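PDB 3EUO: type III Pentaketide Synthase from Neurospora crassa, which probably acts as an acyltransferase of the chalcone and stilbene synthase family, building a pentaketide chain from acyl units. Local coordinates for residues A[5-13]-A[84-95]; A[313-323]-A[341-352]. All coordinates share one frame; numbering follows the deposited sequence.

Interaction 1 (A[5-13]-A[84-95]); sequences ITGLGVQYP and LAVEASRKAMAE
This is a strand-on-helix packing contact in which Gly-7, Gly-9 and Gln-11 of strand 4-11, with Pro-13 just after it, lie along one flank of helix 70-96, nearly antiparallel (153°), with the two axes 5.6 Å apart at closest. Gly-7 and Gly-9 face the helix with no side chain between, and the strand backbone lies directly on the turns of Ala-88 and Ala-92. Their bare alpha carbons make CA-H...O contacts, Gly-7 CA to Ala-92 O and Gly-9 CA to Ala-88 O, both 3.5 Å. Ala-88 and Ala-92 present single methyls, and the CB of Ala-92 sits 3.6 Å from Gly-9 N. In the thiolase-like fold the strand is the last (order 3-2-4-5-1) of the N-terminal half; it pairs with strand 204-211 and, towards the C-terminal half, with 224-233, while Leu-8 and Val-10 on its other face meet helix 334-342. Polar side chains line one margin of the interface. Lys-91, its chain bent at chi3 (-78°), swings NZ back to the strand, where it donates to Val-10 O at 2.7 Å and to Gln-11 OE1 at 3.0 Å. Water 1 joins Gln-11 OE1 to Glu-87 OE2, and the Gln-11 amide stands almost upright to the Glu-87 carboxylate, their planes 81° apart. Glu-95, extended beyond CG, takes the Leu-8 N-H on the anti side of OE1 (2.9 Å); Arg-343 forms a salt bridge with the same oxygen. At the far end, branched Leu-84 reaches CD2 to Pro-13 CA and Gln-11 CG, both at 3.8 Å.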
# COMPACT_ATOMS: atom_id res chain seq x y z
N ILE A 5 -4.40 -20.69 8.46
CA ILE A 5 -5.44 -20.21 7.55
C ILE A 5 -6.72 -20.97 7.88
O ILE A 5 -6.80 -22.18 7.67
CB ILE A 5 -5.04 -20.42 6.06
CG1 ILE A 5 -3.82 -19.55 5.71
CG2 ILE A 5 -6.22 -20.12 5.13
CD1 ILE A 5 -3.19 -19.85 4.32
N THR A 6 -7.71 -20.25 8.40
CA THR A 6 -8.93 -20.87 8.93
C THR A 6 -10.12 -20.75 7.99
O THR A 6 -11.16 -21.39 8.20
CB THR A 6 -9.29 -20.31 10.30
OG1 THR A 6 -9.36 -18.88 10.22
CG2 THR A 6 -8.26 -20.70 11.34
N GLY A 7 -9.97 -19.95 6.94
CA GLY A 7 -10.99 -19.87 5.89
C GLY A 7 -10.40 -19.32 4.61
O GLY A 7 -9.41 -18.59 4.65
N LEU A 8 -11.00 -19.69 3.49
CA LEU A 8 -10.64 -19.14 2.18
C LEU A 8 -11.91 -18.88 1.41
O LEU A 8 -12.89 -19.62 1.56
CB LEU A 8 -9.75 -20.10 1.38
CG LEU A 8 -8.43 -20.61 1.97
CD1 LEU A 8 -8.63 -21.94 2.72
CD2 LEU A 8 -7.40 -20.80 0.85
N GLY A 9 -11.90 -17.83 0.60
CA GLY A 9 -13.02 -17.51 -0.27
C GLY A 9 -12.54 -16.93 -1.58
O GLY A 9 -11.53 -16.21 -1.62
N VAL A 10 -13.26 -17.24 -2.65
CA VAL A 10 -12.90 -16.79 -3.98
C VAL A 10 -14.17 -16.39 -4.69
O VAL A 10 -15.20 -17.07 -4.58
CB VAL A 10 -12.18 -17.91 -4.78
CG1 VAL A 10 -11.83 -17.45 -6.20
CG2 VAL A 10 -10.92 -18.38 -4.04
N GLN A 11 -14.12 -15.27 -5.40
CA GLN A 11 -15.25 -14.85 -6.21
C GLN A 11 -14.78 -14.31 -7.55
O GLN A 11 -14.24 -13.20 -7.64
CB GLN A 11 -16.12 -13.82 -5.48
CG GLN A 11 -17.38 -13.41 -6.24
CD GLN A 11 -18.39 -14.55 -6.36
OE1 GLN A 11 -18.49 -15.41 -5.49
NE2 GLN A 11 -19.14 -14.55 -7.46
N TYR A 12 -14.98 -15.12 -8.59
CA TYR A 12 -14.77 -14.68 -9.95
C TYR A 12 -16.00 -13.92 -10.42
O TYR A 12 -17.11 -14.17 -9.93
CB TYR A 12 -14.48 -15.88 -10.86
CG TYR A 12 -13.08 -16.44 -10.72
CD1 TYR A 12 -11.99 -15.81 -11.32
CD2 TYR A 12 -12.84 -17.62 -9.99
CE1 TYR A 12 -10.69 -16.33 -11.20
CE2 TYR A 12 -11.55 -18.15 -9.87
CZ TYR A 12 -10.48 -17.50 -10.47
OH TYR A 12 -9.20 -18.01 -10.35
N PRO A 13 -15.83 -12.97 -11.35
CA PRO A 13 -16.96 -12.26 -11.95
C PRO A 13 -17.81 -13.16 -12.86
O PRO A 13 -17.43 -14.32 -13.08
CB PRO A 13 -16.29 -11.13 -12.74
CG PRO A 13 -14.92 -11.63 -13.02
CD PRO A 13 -14.53 -12.49 -11.88
N LEU A 84 -17.02 -8.29 -5.64
CA LEU A 84 -16.31 -9.57 -5.69
C LEU A 84 -15.50 -9.73 -4.41
O LEU A 84 -15.47 -10.80 -3.80
CB LEU A 84 -15.36 -9.62 -6.90
CG LEU A 84 -15.94 -9.40 -8.30
CD1 LEU A 84 -14.83 -9.33 -9.34
CD2 LEU A 84 -16.95 -10.49 -8.64
N ALA A 85 -14.84 -8.64 -4.00
CA ALA A 85 -14.02 -8.64 -2.80
C ALA A 85 -14.87 -8.84 -1.55
O ALA A 85 -14.47 -9.54 -0.61
CB ALA A 85 -13.24 -7.34 -2.70
N VAL A 86 -16.06 -8.23 -1.54
CA VAL A 86 -16.98 -8.37 -0.43
C VAL A 86 -17.42 -9.84 -0.32
O VAL A 86 -17.39 -10.42 0.77
CB VAL A 86 -18.19 -7.41 -0.54
CG1 VAL A 86 -19.24 -7.72 0.54
CG2 VAL A 86 -17.74 -5.95 -0.43
N GLU A 87 -17.78 -10.45 -1.45
CA GLU A 87 -18.25 -11.84 -1.43
C GLU A 87 -17.16 -12.86 -1.07
O GLU A 87 -17.41 -13.79 -0.30
CB GLU A 87 -18.94 -12.18 -2.76
CG GLU A 87 -19.45 -13.63 -2.88
CD GLU A 87 -20.55 -13.99 -1.88
OE1 GLU A 87 -21.16 -13.08 -1.26
OE2 GLU A 87 -20.82 -15.20 -1.71
N ALA A 88 -15.95 -12.66 -1.61
CA ALA A 88 -14.81 -13.52 -1.28
C ALA A 88 -14.49 -13.44 0.21
O ALA A 88 -14.27 -14.46 0.86
CB ALA A 88 -13.59 -13.11 -2.11
N SER A 89 -14.47 -12.22 0.74
CA SER A 89 -14.23 -11.99 2.16
C SER A 89 -15.31 -12.63 3.03
O SER A 89 -14.99 -13.20 4.07
CB SER A 89 -14.14 -10.49 2.45
OG SER A 89 -13.04 -9.90 1.76
N ARG A 90 -16.56 -12.51 2.59
CA ARG A 90 -17.68 -13.12 3.31
C ARG A 90 -17.52 -14.64 3.43
O ARG A 90 -17.77 -15.21 4.49
CB ARG A 90 -19.02 -12.82 2.62
CG ARG A 90 -19.55 -11.42 2.87
CD ARG A 90 -21.01 -11.29 2.40
NE ARG A 90 -21.47 -9.89 2.36
CZ ARG A 90 -21.83 -9.18 3.43
NH1 ARG A 90 -21.80 -9.72 4.65
NH2 ARG A 90 -22.22 -7.92 3.28
N LYS A 91 -17.11 -15.28 2.34
CA LYS A 91 -16.99 -16.74 2.32
C LYS A 91 -15.82 -17.22 3.15
O LYS A 91 -15.91 -18.25 3.82
CB LYS A 91 -16.90 -17.25 0.88
CG LYS A 91 -18.20 -17.06 0.10
CD LYS A 91 -18.20 -17.78 -1.24
CE LYS A 91 -17.42 -17.05 -2.30
NZ LYS A 91 -17.61 -17.68 -3.66
N ALA A 92 -14.72 -16.48 3.11
CA ALA A 92 -13.56 -16.78 3.95
C ALA A 92 -13.94 -16.68 5.42
O ALA A 92 -13.63 -17.57 6.20
CB ALA A 92 -12.40 -15.84 3.61
N MET A 93 -14.62 -15.59 5.79
CA MET A 93 -15.08 -15.40 7.18
C MET A 93 -16.06 -16.49 7.60
O MET A 93 -15.99 -17.00 8.72
CB MET A 93 -15.70 -14.01 7.36
CG MET A 93 -14.70 -12.84 7.22
SD MET A 93 -15.52 -11.20 7.22
CE MET A 93 -16.07 -11.12 8.92
N ALA A 94 -16.96 -16.86 6.69
CA ALA A 94 -17.96 -17.90 6.96
C ALA A 94 -17.31 -19.25 7.26
O ALA A 94 -17.71 -19.95 8.19
CB ALA A 94 -18.95 -18.02 5.80
N GLU A 95 -16.31 -19.61 6.46
CA GLU A 95 -15.59 -20.86 6.68
C GLU A 95 -14.84 -20.83 8.01
O GLU A 95 -14.75 -21.85 8.70
CB GLU A 95 -14.63 -21.17 5.54
CG GLU A 95 -13.82 -22.45 5.75
CD GLU A 95 -13.11 -22.94 4.51
OE1 GLU A 95 -12.56 -22.11 3.75
OE2 GLU A 95 -13.09 -24.17 4.29
O HOH W 1 -20.59 -16.85 -3.99

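Interaction 2 (A[313-323]-A[341-352])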
# COMPACT_ATOMS: atom_id res chain seq x y z
N THR A 313 6.11 -32.87 -11.82
CA THR A 313 5.10 -33.16 -12.83
C THR A 313 4.06 -32.05 -12.81
O THR A 313 3.97 -31.30 -11.83
CB THR A 313 4.38 -34.51 -12.57
OG1 THR A 313 3.57 -34.42 -11.39
CG2 THR A 313 5.38 -35.66 -12.43
N PRO A 314 3.25 -31.93 -13.89
CA PRO A 314 2.17 -30.93 -13.87
C PRO A 314 1.19 -31.17 -12.73
O PRO A 314 0.59 -30.22 -12.22
CB PRO A 314 1.46 -31.16 -15.21
CG PRO A 314 2.44 -31.84 -16.07
CD PRO A 314 3.28 -32.68 -15.16
N GLU A 315 1.03 -32.43 -12.33
CA GLU A 315 0.12 -32.80 -11.26
C GLU A 315 0.56 -32.25 -9.91
O GLU A 315 -0.28 -32.05 -9.02
CB GLU A 315 -0.06 -34.32 -11.21
CG GLU A 315 -0.95 -34.86 -12.33
CD GLU A 315 -0.24 -34.98 -13.67
OE1 GLU A 315 1.01 -35.00 -13.70
OE2 GLU A 315 -0.94 -35.07 -14.70
N HIS A 316 1.86 -32.01 -9.76
CA HIS A 316 2.39 -31.36 -8.56
C HIS A 316 1.81 -29.97 -8.38
O HIS A 316 1.63 -29.51 -7.26
CB HIS A 316 3.91 -31.28 -8.60
CG HIS A 316 4.60 -32.55 -8.21
ND1 HIS A 316 4.71 -33.63 -9.05
CD2 HIS A 316 5.21 -32.91 -7.05
CE1 HIS A 316 5.36 -34.60 -8.44
NE2 HIS A 316 5.67 -34.19 -7.22
N MET A 317 1.53 -29.30 -9.50
CA MET A 317 0.91 -27.98 -9.50
C MET A 317 -0.49 -28.01 -10.13
O MET A 317 -0.87 -27.06 -10.82
CB MET A 317 1.78 -26.97 -10.25
CG MET A 317 3.12 -26.67 -9.61
SD MET A 317 4.19 -25.68 -10.70
CE MET A 317 3.86 -26.43 -12.23
N ARG A 318 -1.25 -29.07 -9.88
CA ARG A 318 -2.56 -29.30 -10.52
C ARG A 318 -3.58 -28.16 -10.35
O ARG A 318 -4.33 -27.84 -11.28
CB ARG A 318 -3.17 -30.62 -10.04
CG ARG A 318 -3.41 -30.70 -8.53
CD ARG A 318 -3.59 -32.14 -8.09
NE ARG A 318 -3.62 -32.27 -6.63
CZ ARG A 318 -2.54 -32.28 -5.86
NH1 ARG A 318 -1.32 -32.14 -6.38
NH2 ARG A 318 -2.67 -32.43 -4.55
N ALA A 319 -3.62 -27.56 -9.16
CA ALA A 319 -4.51 -26.43 -8.90
C ALA A 319 -4.08 -25.15 -9.65
O ALA A 319 -4.92 -24.33 -10.02
CB ALA A 319 -4.62 -26.17 -7.40
N SER A 320 -2.78 -25.01 -9.87
CA SER A 320 -2.23 -23.89 -10.64
C SER A 320 -2.65 -24.01 -12.10
O SER A 320 -3.10 -23.04 -12.70
CB SER A 320 -0.71 -23.86 -10.53
OG SER A 320 -0.30 -23.65 -9.19
N TYR A 321 -2.50 -25.21 -12.66
CA TYR A 321 -3.01 -25.50 -14.00
C TYR A 321 -4.51 -25.27 -14.13
O TYR A 321 -4.97 -24.70 -15.12
CB TYR A 321 -2.65 -26.93 -14.42
CG TYR A 321 -1.28 -26.99 -15.07
CD1 TYR A 321 -0.18 -27.46 -14.36
CD2 TYR A 321 -1.10 -26.57 -16.38
CE1 TYR A 321 1.08 -27.51 -14.95
CE2 TYR A 321 0.15 -26.61 -16.99
CZ TYR A 321 1.24 -27.08 -16.27
OH TYR A 321 2.48 -27.13 -16.86
N ASP A 322 -5.28 -25.73 -13.14
CA ASP A 322 -6.73 -25.60 -13.15
C ASP A 322 -7.16 -24.14 -13.21
O ASP A 322 -8.03 -23.78 -14.01
CB ASP A 322 -7.33 -26.26 -11.90
CG ASP A 322 -8.84 -26.19 -11.89
OD1 ASP A 322 -9.48 -27.11 -12.44
OD2 ASP A 322 -9.39 -25.22 -11.32
N ARG A 323 -6.55 -23.31 -12.37
CA ARG A 323 -6.81 -21.87 -12.36
C ARG A 323 -6.41 -21.20 -13.68
O ARG A 323 -7.19 -20.46 -14.28
CB ARG A 323 -6.08 -21.20 -11.19
CG ARG A 323 -6.96 -20.90 -10.00
CD ARG A 323 -7.54 -22.16 -9.38
NE ARG A 323 -8.80 -21.81 -8.72
CZ ARG A 323 -10.01 -22.04 -9.22
NH1 ARG A 323 -10.16 -22.66 -10.38
NH2 ARG A 323 -11.07 -21.66 -8.53
N ARG A 341 -8.66 -23.97 -4.41
CA ARG A 341 -8.95 -25.07 -5.33
C ARG A 341 -8.18 -26.34 -4.95
O ARG A 341 -8.70 -27.45 -5.09
CB ARG A 341 -8.65 -24.66 -6.77
CG ARG A 341 -8.94 -25.72 -7.83
CD ARG A 341 -10.43 -25.84 -8.16
NE ARG A 341 -10.63 -26.66 -9.35
CZ ARG A 341 -11.39 -27.75 -9.40
NH1 ARG A 341 -12.06 -28.16 -8.33
NH2 ARG A 341 -11.50 -28.42 -10.54
N LEU A 342 -6.95 -26.17 -4.46
CA LEU A 342 -6.09 -27.31 -4.12
C LEU A 342 -6.75 -28.27 -3.14
O LEU A 342 -6.56 -29.48 -3.23
CB LEU A 342 -4.74 -26.83 -3.56
CG LEU A 342 -3.67 -27.87 -3.21
CD1 LEU A 342 -3.23 -28.66 -4.43
CD2 LEU A 342 -2.48 -27.21 -2.54
N ARG A 343 -7.51 -27.73 -2.19
CA ARG A 343 -8.09 -28.56 -1.14
C ARG A 343 -9.46 -29.15 -1.49
O ARG A 343 -10.13 -29.73 -0.64
CB ARG A 343 -8.11 -27.82 0.22
CG ARG A 343 -8.73 -26.42 0.21
CD ARG A 343 -10.24 -26.43 0.02
NE ARG A 343 -10.84 -25.11 0.17
CZ ARG A 343 -11.27 -24.59 1.33
NH1 ARG A 343 -11.16 -25.28 2.46
NH2 ARG A 343 -11.81 -23.38 1.35
N GLU A 344 -9.88 -29.00 -2.75
CA GLU A 344 -11.15 -29.56 -3.22
C GLU A 344 -10.97 -31.01 -3.67
O GLU A 344 -9.88 -31.40 -4.10
CB GLU A 344 -11.75 -28.69 -4.33
CG GLU A 344 -12.09 -27.28 -3.85
CD GLU A 344 -12.80 -26.42 -4.88
OE1 GLU A 344 -12.92 -26.84 -6.06
OE2 GLU A 344 -13.24 -25.31 -4.51
N LYS A 345 -12.04 -31.80 -3.57
CA LYS A 345 -11.96 -33.25 -3.82
C LYS A 345 -11.44 -33.64 -5.21
O LYS A 345 -10.67 -34.59 -5.34
CB LYS A 345 -13.30 -33.94 -3.56
CG LYS A 345 -13.83 -33.82 -2.14
CD LYS A 345 -13.08 -34.72 -1.15
CE LYS A 345 -13.67 -34.61 0.26
NZ LYS A 345 -13.46 -33.26 0.87
N ASP A 346 -11.84 -32.91 -6.25
CA ASP A 346 -11.41 -33.30 -7.59
C ASP A 346 -9.93 -33.00 -7.84
O ASP A 346 -9.31 -33.58 -8.74
CB ASP A 346 -12.33 -32.76 -8.70
CG ASP A 346 -12.51 -31.27 -8.63
OD1 ASP A 346 -11.76 -30.61 -7.89
OD2 ASP A 346 -13.42 -30.75 -9.32
N MET A 347 -9.36 -32.12 -7.03
CA MET A 347 -7.91 -31.93 -7.04
C MET A 347 -7.19 -33.07 -6.30
O MET A 347 -6.16 -33.55 -6.78
CB MET A 347 -7.51 -30.53 -6.52
CG MET A 347 -7.81 -29.38 -7.51
SD MET A 347 -7.01 -29.44 -9.14
CE MET A 347 -8.36 -30.00 -10.18
N ASP A 348 -7.75 -33.51 -5.17
CA ASP A 348 -7.22 -34.69 -4.47
C ASP A 348 -7.05 -35.86 -5.43
O ASP A 348 -6.08 -36.62 -5.33
CB ASP A 348 -8.12 -35.10 -3.29
CG ASP A 348 -8.14 -34.07 -2.16
OD1 ASP A 348 -7.30 -33.14 -2.15
OD2 ASP A 348 -9.00 -34.20 -1.27
N ALA A 349 -7.98 -35.98 -6.37
CA ALA A 349 -8.01 -37.07 -7.36
C ALA A 349 -6.87 -37.03 -8.37
O ALA A 349 -6.57 -38.03 -9.02
CB ALA A 349 -9.36 -37.09 -8.08
N LEU A 350 -6.22 -35.87 -8.50
CA LEU A 350 -5.11 -35.72 -9.43
C LEU A 350 -3.75 -35.66 -8.74
O LEU A 350 -2.74 -35.38 -9.39
CB LEU A 350 -5.34 -34.50 -10.33
CG LEU A 350 -6.51 -34.57 -11.32
CD1 LEU A 350 -6.87 -33.19 -11.83
CD2 LEU A 350 -6.20 -35.52 -12.48
N ALA A 351 -3.72 -35.93 -7.44
CA ALA A 351 -2.48 -35.86 -6.66
C ALA A 351 -1.43 -36.84 -7.20
O ALA A 351 -1.75 -38.01 -7.41
CB ALA A 351 -2.76 -36.14 -5.20
N PRO A 352 -0.19 -36.36 -7.42
CA PRO A 352 0.86 -37.22 -7.97
C PRO A 352 0.97 -38.53 -7.19
O PRO A 352 1.06 -38.52 -5.96
CB PRO A 352 2.13 -36.39 -7.79
CG PRO A 352 1.67 -35.00 -7.82
CD PRO A 352 0.31 -35.00 -7.16
O HOH W 2 -5.41 -31.95 -3.70
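The guanidinium of Arg-318 is sandwiched at the heart of this contact: Ala-351 CA lies over the centre of one face, 3.6 Å above the plane, and Leu-342 CD1 covers the opposite face nearer the rim. Helix 318-327, with the 3-10 segment before it, packs on the end of helix 334-342, short helix 345-348 and the type I turn Asp-348 to Ala-351, in the C-terminal half of the thiolase-like fold. An arginine, a flat charged group on a long aliphatic stem, suits this buried place because its rim can be satisfied by backbone oxygens while its faces take apolar groups. NH1 donates to Glu-315 O in the plane of the guanidinium (2.8 Å), NE makes a weak bond to Met-347 O, and NH2 gives to water 2, which in turn donates to Leu-342 O and Asp-348 OD1; Asp-292 supplies a countercharge to NH1. Nearer the backbone, the aliphatic chain slides past Met-347 in the opposite direction, CG 3.9 Å from SD. Pro-352 puts its CG over the His-316 ring as a CH-pi contact, 3.7 Å from the centroid, and the ring is held through ND1 by Thr-313 OG1 and through NE2 by Ala-289 O. Between the Arg-318 sandwich and the Arg-341 network, small Ala-319 lets the backbones close in, its CB 3.9 Å from Leu-342 CB. That network joins Arg-341 to Asp-322, Glu-344 and Asp-346, and Arg-323 NH1 to Asp-322 OD2; Asp-322, shared by two arginines, probably eases their like charge. Arg-341, bent at chi2 (78°), grips Asp-322 side-on, NE to OD2 at 2.7 Å and NH2 to OD1 at 3.1 Å, both oxygens met from above the carboxylate plane.

From the N terminus, strand 4-11 enters first, and interaction 1 closes when helix 70-96 returns to it after some 70 residues that are largely helix and loop. Much later in the chain, interaction 2 closes a far shorter loop of 17 residues, between 313-323 and 341-352. The two loops therefore follow in series, neither nesting nor crossing, with centres about 20 Å apart. They nevertheless touch: Glu-95 OE1 of interaction 1 meets Arg-343 NH2 of interaction 2 in a 2.8 Å salt bridge, and Tyr-12 packs on Arg-323. Helix 70-96 and helix 334-342 both pack on strand 4-11, from its glycine side and its Leu-8 and Val-10 side respectively.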